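Local coordinates for protein beta-L-arabinobiosidase (Bacteroides thetaiotaomicron, PDB 5MQR) that hydrolyses glycosidic linkages of plant pectin as a gut-bacterial beta-L-arabinobiosidase, and possibly has sialidase activity, at residues P200-Y205 against R226-A231; F961-P966 against G1031-L1036; E652-N657 against M671-W676. All blocks are in the same frame, centred on the assembly; numbering follows the deposited sequence.

Interaction 1 (P200-Y205 against R226-A231)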
loop_
_atom_site.group_PDB
_atom_site.type_symbol
_atom_site.label_atom_id
_atom_site.label_comp_id
_atom_site.label_asym_id
_atom_site.label_seq_id
_atom_site.Cartn_x
_atom_site.Cartn_y
_atom_site.Cartn_z
ATOM N N PRO A 200 36.241 -30.605 11.049
ATOM C CA PRO A 200 35.986 -32.031 10.867
ATOM C C PRO A 200 34.536 -32.406 11.159
ATOM O O PRO A 200 33.812 -31.656 11.821
ATOM C CB PRO A 200 36.974 -32.719 11.828
ATOM C CG PRO A 200 37.945 -31.654 12.263
ATOM C CD PRO A 200 37.224 -30.344 12.121
ATOM N N ILE A 201 34.118 -33.532 10.587
ATOM C CA ILE A 201 32.797 -34.074 10.815
ATOM C C ILE A 201 32.775 -34.838 12.135
ATOM O O ILE A 201 33.659 -35.646 12.398
ATOM C CB ILE A 201 32.346 -35.021 9.682
ATOM C CG1 ILE A 201 32.302 -34.262 8.350
ATOM C CG2 ILE A 201 30.957 -35.599 10.001
ATOM C CD1 ILE A 201 32.187 -35.155 7.142
ATOM N N TYR A 202 31.761 -34.566 12.950
ATOM C CA TYR A 202 31.504 -35.355 14.135
ATOM C C TYR A 202 30.037 -35.788 14.202
ATOM O O TYR A 202 29.156 -35.161 13.610
ATOM C CB TYR A 202 31.831 -34.572 15.403
ATOM C CG TYR A 202 33.242 -34.052 15.507
ATOM C CD1 TYR A 202 33.594 -32.807 14.964
ATOM C CD2 TYR A 202 34.218 -34.763 16.194
ATOM C CE1 TYR A 202 34.892 -32.315 15.069
ATOM C CE2 TYR A 202 35.507 -34.276 16.304
ATOM C CZ TYR A 202 35.836 -33.055 15.742
ATOM O OH TYR A 202 37.111 -32.582 15.863
ATOM N N PHE A 203 29.800 -36.858 14.949
ATOM C CA PHE A 203 28.468 -37.235 15.346
ATOM C C PHE A 203 28.028 -36.430 16.564
ATOM O O PHE A 203 28.760 -36.296 17.548
ATOM C CB PHE A 203 28.395 -38.716 15.685
ATOM C CG PHE A 203 28.176 -39.588 14.500
ATOM C CD1 PHE A 203 26.891 -39.879 14.075
ATOM C CD2 PHE A 203 29.252 -40.112 13.809
ATOM C CE1 PHE A 203 26.671 -40.684 12.990
ATOM C CE2 PHE A 203 29.049 -40.923 12.714
ATOM C CZ PHE A 203 27.755 -41.212 12.303
ATOM N N ILE A 204 26.812 -35.918 16.478
ATOM C CA ILE A 204 26.151 -35.256 17.586
ATOM C C ILE A 204 25.051 -36.153 18.222
ATOM O O ILE A 204 24.693 -35.961 19.391
ATOM C CB ILE A 204 25.600 -33.884 17.131
ATOM C CG1 ILE A 204 25.201 -33.023 18.337
ATOM C CG2 ILE A 204 24.412 -34.036 16.194
ATOM C CD1 ILE A 204 24.903 -31.563 18.013
ATOM N N TYR A 205 24.518 -37.116 17.463
ATOM C CA TYR A 205 23.502 -38.036 17.965
ATOM C C TYR A 205 23.681 -39.413 17.319
ATOM O O TYR A 205 23.917 -39.510 16.111
ATOM C CB TYR A 205 22.108 -37.481 17.658
ATOM C CG TYR A 205 20.977 -38.408 18.041
ATOM C CD1 TYR A 205 20.422 -38.376 19.328
ATOM C CD2 TYR A 205 20.466 -39.333 17.116
ATOM C CE1 TYR A 205 19.376 -39.227 19.683
ATOM C CE2 TYR A 205 19.421 -40.198 17.454
ATOM C CZ TYR A 205 18.868 -40.148 18.738
ATOM O OH TYR A 205 17.830 -41.019 19.068
ATOM N N ARG A 226 37.035 -26.195 22.213
ATOM C CA ARG A 226 36.048 -26.049 23.297
ATOM C C ARG A 226 34.802 -25.326 22.862
ATOM O O ARG A 226 33.714 -25.693 23.276
ATOM C CB ARG A 226 36.634 -25.301 24.503
ATOM C CG ARG A 226 37.611 -26.126 25.334
ATOM C CD ARG A 226 37.917 -25.419 26.651
ATOM N NE ARG A 226 38.744 -26.218 27.563
ATOM C CZ ARG A 226 38.895 -25.992 28.887
ATOM N NH1 ARG A 226 38.258 -24.982 29.511
ATOM N NH2 ARG A 226 39.697 -26.790 29.610
ATOM N N GLU A 227 34.978 -24.280 22.061
ATOM C CA GLU A 227 33.866 -23.451 21.617
ATOM C C GLU A 227 32.977 -24.147 20.589
ATOM O O GLU A 227 31.782 -23.884 20.541
ATOM C CB GLU A 227 34.360 -22.094 21.087
ATOM C CG GLU A 227 34.933 -21.195 22.183
ATOM C CD GLU A 227 33.927 -20.850 23.277
ATOM O OE1 GLU A 227 32.790 -20.423 22.940
ATOM O OE2 GLU A 227 34.283 -21.022 24.462
ATOM N N PHE A 228 33.566 -25.025 19.772
ATOM C CA PHE A 228 32.788 -25.897 18.894
ATOM C C PHE A 228 31.929 -26.870 19.730
ATOM O O PHE A 228 30.765 -27.026 19.457
ATOM C CB PHE A 228 33.706 -26.660 17.935
ATOM C CG PHE A 228 33.020 -27.750 17.198
ATOM C CD1 PHE A 228 32.239 -27.460 16.097
ATOM C CD2 PHE A 228 33.131 -29.074 17.619
ATOM C CE1 PHE A 228 31.584 -28.468 15.413
ATOM C CE2 PHE A 228 32.486 -30.089 16.940
ATOM C CZ PHE A 228 31.706 -29.780 15.831
ATOM N N VAL A 229 32.523 -27.499 20.740
ATOM C CA VAL A 229 31.810 -28.422 21.612
ATOM C C VAL A 229 30.629 -27.711 22.268
ATOM O O VAL A 229 29.519 -28.236 22.260
ATOM C CB VAL A 229 32.746 -29.062 22.680
ATOM C CG1 VAL A 229 31.953 -29.883 23.711
ATOM C CG2 VAL A 229 33.801 -29.931 22.008
ATOM N N LYS A 230 30.863 -26.508 22.789
ATOM C CA LYS A 230 29.788 -25.686 23.374
ATOM C C LYS A 230 28.682 -25.377 22.379
ATOM O O LYS A 230 27.517 -25.359 22.757
ATOM C CB LYS A 230 30.316 -24.357 24.000
ATOM C CG LYS A 230 30.845 -24.525 25.423
ATOM C CD LYS A 230 31.737 -23.382 25.964
ATOM C CE LYS A 230 32.831 -23.990 26.858
ATOM N NZ LYS A 230 33.653 -23.035 27.676
ATOM N N ALA A 231 29.065 -25.096 21.134
ATOM C CA ALA A 231 28.122 -24.783 20.062
ATOM C C ALA A 231 27.196 -25.971 19.766
ATOM O O ALA A 231 25.985 -25.782 19.574
ATOM C CB ALA A 231 28.852 -24.337 18.791
#
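Two aromatic rings, those of Tyr-202 and Phe-228, make the whole contact. They join the last strand of a four-stranded antiparallel blade, in a region assigned to an N-terminal beta propeller, to the helix 226-236 that lies against it. Phe-228 brings one corner of its ring to one side of the tyrosine ring: CE2 is 3.5 Å from Tyr-202 CD1 and 3.8 Å from Tyr-202 CE1. CZ of Phe-228 follows, 3.7 Å from Tyr-202 CD1. The ring planes are inclined at 41° with centroids 5.3 Å apart, which is neither a parallel stack nor a T-shaped pair. Van der Waals packing therefore carries the contact, and large flat apolar surfaces suit it because both residues are buried.

The first torsions bring the rings together. With CG anti to its backbone N (chi1 169°), Phe-228 directs CE2 and CZ at the CD1-CE1 side of Tyr-202, while Tyr-202 has CG beside its backbone N and opposite the carbonyl carbon. In the next shell, Phe-228 also touches Glu-191 of strand 186-192 and Ile-164 of strand 163-170, so it spans several strands of the blade. Its backbone N is hydrogen-bonded to Asp-225 OD1 at the start of the helix. Tyr-202 packs on Ser-223, and its backbone pairs with Val-189.

Farther along the strand, Ile-204 supplies a branched aliphatic side chain that packs on Cys-232 and Ile-235 of the same helix, extending the apolar join beyond the ring pair. The chain turns a corner at Ile-204, where a classic beta bulge sets both Ile-204 and Tyr-205 opposite Arg-187. Tyr-205 combines a ring suited to burial with a polar end that can be satisfied inside: its OH is hydrogen-bonded to Asp-253 OD2 and to Asp-250 N.

Interaction 2 (F961-P966 against G1031-L1036)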
loop_
_atom_site.group_PDB
_atom_site.type_symbol
_atom_site.label_atom_id
_atom_site.label_comp_id
_atom_site.label_asym_id
_atom_site.label_seq_id
_atom_site.Cartn_x
_atom_site.Cartn_y
_atom_site.Cartn_z
ATOM N N PHE A 961 -4.706 27.237 14.707
ATOM C CA PHE A 961 -4.179 27.413 16.043
ATOM C C PHE A 961 -3.354 26.202 16.436
ATOM O O PHE A 961 -2.236 26.357 16.904
ATOM C CB PHE A 961 -5.318 27.594 17.031
ATOM C CG PHE A 961 -4.875 27.862 18.439
ATOM C CD1 PHE A 961 -4.147 29.019 18.754
ATOM C CD2 PHE A 961 -5.268 27.001 19.484
ATOM C CE1 PHE A 961 -3.786 29.271 20.062
ATOM C CE2 PHE A 961 -4.910 27.266 20.792
ATOM C CZ PHE A 961 -4.160 28.385 21.075
HETATM N N MSE A 962 -3.888 25.009 16.200
HETATM C CA MSE A 962 -3.180 23.783 16.588
HETATM C C MSE A 962 -1.960 23.503 15.742
HETATM O O MSE A 962 -0.969 22.945 16.238
HETATM C CB MSE A 962 -4.138 22.614 16.561
HETATM C CG MSE A 962 -5.096 22.743 17.740
HETATM SE SE MSE A 962 -6.467 21.334 17.660
HETATM C CE MSE A 962 -5.316 19.885 18.317
ATOM N N ASN A 963 -2.004 23.883 14.472
ATOM C CA ASN A 963 -0.853 23.720 13.595
ATOM C C ASN A 963 0.223 24.793 13.750
ATOM O O ASN A 963 1.394 24.463 13.667
ATOM C CB ASN A 963 -1.277 23.690 12.124
ATOM C CG ASN A 963 -1.745 22.338 11.692
ATOM O OD1 ASN A 963 -0.937 21.531 11.233
ATOM N ND2 ASN A 963 -3.047 22.064 11.844
ATOM N N ASN A 964 -0.164 26.058 13.943
ATOM C CA ASN A 964 0.768 27.173 13.760
ATOM C C ASN A 964 1.187 27.857 15.056
ATOM O O ASN A 964 2.064 28.687 15.023
ATOM C CB ASN A 964 0.180 28.205 12.780
ATOM C CG ASN A 964 -0.150 27.609 11.431
ATOM O OD1 ASN A 964 0.499 26.674 10.980
ATOM N ND2 ASN A 964 -1.167 28.140 10.783
ATOM N N TYR A 965 0.588 27.497 16.191
ATOM C CA TYR A 965 0.825 28.198 17.454
ATOM C C TYR A 965 1.349 27.198 18.500
ATOM O O TYR A 965 0.881 26.066 18.542
ATOM C CB TYR A 965 -0.461 28.873 17.954
ATOM C CG TYR A 965 -0.929 30.051 17.112
ATOM C CD1 TYR A 965 -1.450 29.868 15.825
ATOM C CD2 TYR A 965 -0.875 31.358 17.615
ATOM C CE1 TYR A 965 -1.877 30.951 15.061
ATOM C CE2 TYR A 965 -1.293 32.434 16.862
ATOM C CZ TYR A 965 -1.792 32.227 15.586
ATOM O OH TYR A 965 -2.203 33.301 14.845
ATOM N N PRO A 966 2.335 27.609 19.325
ATOM C CA PRO A 966 2.789 26.752 20.418
ATOM C C PRO A 966 1.753 26.840 21.531
ATOM O O PRO A 966 1.541 27.883 22.120
ATOM C CB PRO A 966 4.124 27.377 20.834
ATOM C CG PRO A 966 3.964 28.838 20.516
ATOM C CD PRO A 966 2.956 28.947 19.386
ATOM N N GLY A 1031 -4.904 16.544 7.686
ATOM C CA GLY A 1031 -3.859 17.466 8.021
ATOM C C GLY A 1031 -2.949 17.887 6.887
ATOM O O GLY A 1031 -1.820 18.325 7.157
ATOM N N LEU A 1032 -3.409 17.821 5.639
ATOM C CA LEU A 1032 -2.622 18.409 4.550
ATOM C C LEU A 1032 -2.662 19.921 4.673
ATOM O O LEU A 1032 -3.727 20.508 4.572
ATOM C CB LEU A 1032 -3.153 17.987 3.186
ATOM C CG LEU A 1032 -2.489 18.612 1.941
ATOM C CD1 LEU A 1032 -0.999 18.312 1.841
ATOM C CD2 LEU A 1032 -3.202 18.106 0.700
ATOM N N ARG A 1033 -1.504 20.540 4.891
ATOM C CA ARG A 1033 -1.426 21.990 5.097
ATOM C C ARG A 1033 -0.953 22.736 3.852
ATOM O O ARG A 1033 0.229 22.769 3.557
ATOM C CB ARG A 1033 -0.494 22.299 6.278
ATOM C CG ARG A 1033 -0.807 21.500 7.557
ATOM C CD ARG A 1033 -2.183 21.799 8.146
ATOM N NE ARG A 1033 -2.321 23.204 8.526
ATOM C CZ ARG A 1033 -3.472 23.810 8.832
ATOM N NH1 ARG A 1033 -4.637 23.145 8.815
ATOM N NH2 ARG A 1033 -3.470 25.104 9.161
ATOM N N PRO A 1034 -1.880 23.351 3.109
ATOM C CA PRO A 1034 -1.426 23.902 1.822
ATOM C C PRO A 1034 -0.411 25.007 1.976
ATOM O O PRO A 1034 -0.465 25.746 2.951
ATOM C CB PRO A 1034 -2.723 24.429 1.190
ATOM C CG PRO A 1034 -3.803 23.619 1.845
ATOM C CD PRO A 1034 -3.345 23.426 3.256
ATOM N N ARG A 1035 0.521 25.089 1.034
ATOM C CA ARG A 1035 1.620 26.052 1.075
ATOM C C ARG A 1035 1.889 26.651 -0.284
ATOM O O ARG A 1035 1.500 26.098 -1.307
ATOM C CB ARG A 1035 2.904 25.375 1.540
ATOM C CG ARG A 1035 2.868 24.877 2.970
ATOM C CD ARG A 1035 3.911 23.815 3.161
ATOM N NE ARG A 1035 5.259 24.373 3.068
ATOM C CZ ARG A 1035 6.128 24.475 4.075
ATOM N NH1 ARG A 1035 5.833 24.058 5.298
ATOM N NH2 ARG A 1035 7.331 25.009 3.856
ATOM N N LEU A 1036 2.607 27.770 -0.282
ATOM C CA LEU A 1036 3.018 28.459 -1.515
ATOM C C LEU A 1036 4.194 27.799 -2.213
ATOM O O LEU A 1036 4.381 27.998 -3.401
ATOM C CB LEU A 1036 3.414 29.902 -1.210
ATOM C CG LEU A 1036 2.320 30.776 -0.610
ATOM C CD1 LEU A 1036 2.911 32.006 0.048
ATOM C CD2 LEU A 1036 1.305 31.150 -1.672
HETATM O O HOH W 1 -0.113 24.941 9.008
HETATM O O HOH W 2 -1.481 26.916 8.108
#
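The guanidinium of Arg-1033 lies flat against the amide of Asn-963, joining the loop after helix 1022-1029 to the end of helix 948-964. This loop begins at Gly-1031, which leaves the helix with positive phi, a conformation that favours glycine. Leu-1032 then gives its aliphatic side chain to Trp-721 and Val-1059.

At Arg-1033 the chain bends at chi2 (-63°) and chi3 (-61°), folding the guanidinium so that one face lies over the amide of Asn-963. The two planes are only 7° apart, and Asn-963 ND2 sits over that face near the rim. The closest approach is Asn-963 CG to Arg-1033 NE, 3.3 Å. While the amide is stacked on the arginine, its polar atoms bond to other residues: ND2 to Ala-959 O and OD1 to Asn-1043 ND2. Asn-964, bonded through ND2 to Asn-895, reaches the arginine through two waters. One accepts from Arg-1033 NE at 2.9 Å and donates to Asn-964 OD1 at 2.7 Å; the other accepts from Arg-1033 NH2 and from Asn-964 ND2. Asn-960 OD1 and Thr-1027 O take further guanidinium hydrogen bonds, at NH2 and NH1. A leucine here would probably leave both waters without their arginine partner and Thr-1027 O without its side-chain donor.

Beyond it, Pro-1034 packs on Tyr-1061, Arg-1035 forms salt bridges with Asp-1037 and Glu-1041, and Leu-1036 rests on helix 754-765.

Neutral oxygens of amides, backbone and water thus accept from all three guanidinium nitrogens, which probably stabilises the positive charge of this buried arginine and holds its plane against Asn-963.

Interaction 3 (E652-N657 against M671-W676)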
loop_
_atom_site.group_PDB
_atom_site.type_symbol
_atom_site.label_atom_id
_atom_site.label_comp_id
_atom_site.label_asym_id
_atom_site.label_seq_id
_atom_site.Cartn_x
_atom_site.Cartn_y
_atom_site.Cartn_z
ATOM N N GLU A 652 -20.469 9.907 -11.854
ATOM C CA GLU A 652 -19.450 10.133 -12.895
ATOM C C GLU A 652 -18.673 11.430 -12.630
ATOM O O GLU A 652 -17.429 11.441 -12.682
ATOM C CB GLU A 652 -20.084 10.144 -14.291
ATOM C CG GLU A 652 -19.133 10.521 -15.425
ATOM C CD GLU A 652 -19.775 10.360 -16.811
ATOM O OE1 GLU A 652 -20.920 10.827 -17.019
ATOM O OE2 GLU A 652 -19.124 9.754 -17.702
ATOM N N TRP A 653 -19.401 12.507 -12.337
ATOM C CA TRP A 653 -18.778 13.762 -11.953
ATOM C C TRP A 653 -17.861 13.576 -10.736
ATOM O O TRP A 653 -16.751 14.099 -10.733
ATOM C CB TRP A 653 -19.835 14.838 -11.699
ATOM C CG TRP A 653 -19.265 16.178 -11.278
ATOM C CD1 TRP A 653 -18.950 17.240 -12.088
ATOM C CD2 TRP A 653 -18.938 16.581 -9.950
ATOM N NE1 TRP A 653 -18.464 18.282 -11.331
ATOM C CE2 TRP A 653 -18.437 17.897 -10.019
ATOM C CE3 TRP A 653 -19.019 15.956 -8.710
ATOM C CZ2 TRP A 653 -18.028 18.592 -8.902
ATOM C CZ3 TRP A 653 -18.617 16.656 -7.592
ATOM C CH2 TRP A 653 -18.126 17.961 -7.696
HETATM N N MSE A 654 -18.310 12.838 -9.724
HETATM C CA MSE A 654 -17.482 12.617 -8.519
HETATM C C MSE A 654 -16.213 11.884 -8.883
HETATM O O MSE A 654 -15.122 12.279 -8.476
HETATM C CB MSE A 654 -18.250 11.861 -7.420
HETATM C CG MSE A 654 -19.233 12.787 -6.705
HETATM SE SE MSE A 654 -20.650 11.775 -5.789
HETATM C CE MSE A 654 -19.551 11.202 -4.267
ATOM N N GLU A 655 -16.343 10.819 -9.669
ATOM C CA GLU A 655 -15.192 10.040 -10.091
ATOM C C GLU A 655 -14.116 10.905 -10.793
ATOM O O GLU A 655 -12.933 10.706 -10.572
ATOM C CB GLU A 655 -15.631 8.876 -10.989
ATOM C CG GLU A 655 -14.496 7.927 -11.319
ATOM C CD GLU A 655 -14.875 6.743 -12.217
ATOM O OE1 GLU A 655 -15.950 6.711 -12.866
ATOM O OE2 GLU A 655 -14.037 5.836 -12.287
ATOM N N GLU A 656 -14.540 11.868 -11.606
ATOM C CA GLU A 656 -13.634 12.829 -12.281
ATOM C C GLU A 656 -13.022 13.863 -11.344
ATOM O O GLU A 656 -11.924 14.314 -11.596
ATOM C CB GLU A 656 -14.372 13.623 -13.387
ATOM C CG GLU A 656 -14.531 12.893 -14.703
ATOM C CD GLU A 656 -15.650 13.433 -15.618
ATOM O OE1 GLU A 656 -16.090 14.607 -15.461
ATOM O OE2 GLU A 656 -16.109 12.656 -16.506
ATOM N N ASN A 657 -13.741 14.260 -10.297
ATOM C CA ASN A 657 -13.380 15.444 -9.526
ATOM C C ASN A 657 -12.935 15.262 -8.104
ATOM O O ASN A 657 -12.186 16.090 -7.630
ATOM C CB ASN A 657 -14.525 16.433 -9.582
ATOM C CG ASN A 657 -14.599 17.100 -10.915
ATOM O OD1 ASN A 657 -13.818 18.009 -11.188
ATOM N ND2 ASN A 657 -15.478 16.606 -11.791
HETATM N N MSE A 671 -20.008 10.813 5.274
HETATM C CA MSE A 671 -20.179 12.283 5.237
HETATM C C MSE A 671 -19.238 12.898 4.249
HETATM O O MSE A 671 -19.573 13.883 3.616
HETATM C CB MSE A 671 -19.975 12.919 6.611
HETATM C CG MSE A 671 -20.507 14.342 6.720
HETATM SE SE MSE A 671 -22.450 14.434 6.286
HETATM C CE MSE A 671 -23.081 13.036 7.521
ATOM N N TYR A 672 -18.041 12.321 4.116
ATOM C CA TYR A 672 -17.092 12.737 3.120
ATOM C C TYR A 672 -17.743 12.717 1.751
ATOM O O TYR A 672 -17.753 13.707 1.034
ATOM C CB TYR A 672 -15.848 11.832 3.136
ATOM C CG TYR A 672 -14.824 12.293 2.155
ATOM C CD1 TYR A 672 -13.902 13.267 2.490
ATOM C CD2 TYR A 672 -14.803 11.784 0.856
ATOM C CE1 TYR A 672 -12.975 13.711 1.564
ATOM C CE2 TYR A 672 -13.875 12.225 -0.073
ATOM C CZ TYR A 672 -12.965 13.188 0.288
ATOM O OH TYR A 672 -12.074 13.658 -0.655
ATOM N N TYR A 673 -18.307 11.575 1.401
ATOM C CA TYR A 673 -18.908 11.423 0.084
ATOM C C TYR A 673 -20.191 12.223 -0.033
ATOM O O TYR A 673 -20.411 12.856 -1.074
ATOM C CB TYR A 673 -19.071 9.927 -0.293
ATOM C CG TYR A 673 -17.713 9.321 -0.513
ATOM C CD1 TYR A 673 -17.005 9.558 -1.692
ATOM C CD2 TYR A 673 -17.073 8.608 0.508
ATOM C CE1 TYR A 673 -15.715 9.045 -1.862
ATOM C CE2 TYR A 673 -15.795 8.103 0.352
ATOM C CZ TYR A 673 -15.121 8.322 -0.824
ATOM O OH TYR A 673 -13.857 7.824 -0.952
ATOM N N TYR A 674 -21.003 12.257 1.027
ATOM C CA TYR A 674 -22.240 13.010 0.964
ATOM C C TYR A 674 -22.018 14.504 0.654
ATOM O O TYR A 674 -22.727 15.081 -0.147
ATOM C CB TYR A 674 -23.054 12.870 2.258
ATOM C CG TYR A 674 -24.278 13.776 2.294
ATOM C CD1 TYR A 674 -25.406 13.469 1.554
ATOM C CD2 TYR A 674 -24.271 14.951 3.017
ATOM C CE1 TYR A 674 -26.513 14.294 1.552
ATOM C CE2 TYR A 674 -25.385 15.800 3.032
ATOM C CZ TYR A 674 -26.496 15.465 2.294
ATOM O OH TYR A 674 -27.599 16.277 2.313
ATOM N N ARG A 675 -21.041 15.112 1.296
ATOM C CA ARG A 675 -20.857 16.559 1.175
ATOM C C ARG A 675 -20.331 16.917 -0.205
ATOM O O ARG A 675 -20.662 17.985 -0.716
ATOM C CB ARG A 675 -19.953 17.103 2.275
ATOM C CG ARG A 675 -20.656 17.169 3.643
ATOM C CD ARG A 675 -21.808 18.173 3.675
ATOM N NE ARG A 675 -21.332 19.504 3.378
ATOM C CZ ARG A 675 -21.098 20.472 4.269
ATOM N NH1 ARG A 675 -21.345 20.317 5.579
ATOM N NH2 ARG A 675 -20.614 21.629 3.829
ATOM N N TRP A 676 -19.558 16.015 -0.823
ATOM C CA TRP A 676 -19.202 16.241 -2.223
ATOM C C TRP A 676 -20.437 16.137 -3.137
ATOM O O TRP A 676 -20.603 16.958 -4.019
ATOM C CB TRP A 676 -18.121 15.294 -2.717
ATOM C CG TRP A 676 -16.760 15.596 -2.251
ATOM C CD1 TRP A 676 -15.907 14.719 -1.648
ATOM C CD2 TRP A 676 -16.048 16.829 -2.371
ATOM N NE1 TRP A 676 -14.711 15.331 -1.375
ATOM C CE2 TRP A 676 -14.767 16.627 -1.795
ATOM C CE3 TRP A 676 -16.372 18.089 -2.867
ATOM C CZ2 TRP A 676 -13.806 17.631 -1.712
ATOM C CZ3 TRP A 676 -15.417 19.091 -2.800
ATOM C CH2 TRP A 676 -14.145 18.857 -2.226
#
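Met-654, present as selenomethionine, lays its terminal methyl against the helix backbone and ring of Tyr-673. CE is 3.7 Å from Tyr-673 O and 4.0 Å from Tyr-673 CD1, coming in at the ring's edge, close to its plane. The long flexible chain suits this place: a bend at chi3 (77°) turns the methyl aside at the end of an otherwise extended chain.

Tyr-673 is held from several sides. CD2 of Tyr-672 lies 3.7 Å above the centre of its ring, and its OH is hydrogen-bonded to Phe-661 O, so a buried polar end is satisfied while the ring serves as packing surface. Helices 647-657 and 666-680 meet here in the helical part of this six-hairpin glycosidase, and helix 627-636 adds Ala-630 against Met-654 and Phe-633 against Tyr-673.

Trp-653 makes a looser second touch, its CZ3 4.1 Å from Trp-676 O. Tyr-727 meets the indole edge-to-face. Over one indole face, near the rim, lies ND2 of Asn-657, whose amide folds back to donate to Trp-653 O at 3.0 Å with an N-H...O angle of 160°.

From the N terminus, interaction 1 comes first, closing a loop of 20 residues between the end of a propeller blade and the helix packed on it. Interaction 3 follows far along the chain, linking helices 647-657 and 666-680 across 13 residues that include strand 660-662. Interaction 2 is last, bridging 64 residues to tie helix 948-964 to the loop leading into the C-terminal strands. The three are in series, neither nested nor crossed. Interactions 2 and 3 are neighbours in the helical half, their nearest atoms about 10 Å apart, and helix 1022-1029 touches the residues of interaction 3 before leading into interaction 2. Interaction 1 lies more than 60 Å from both, centre to centre.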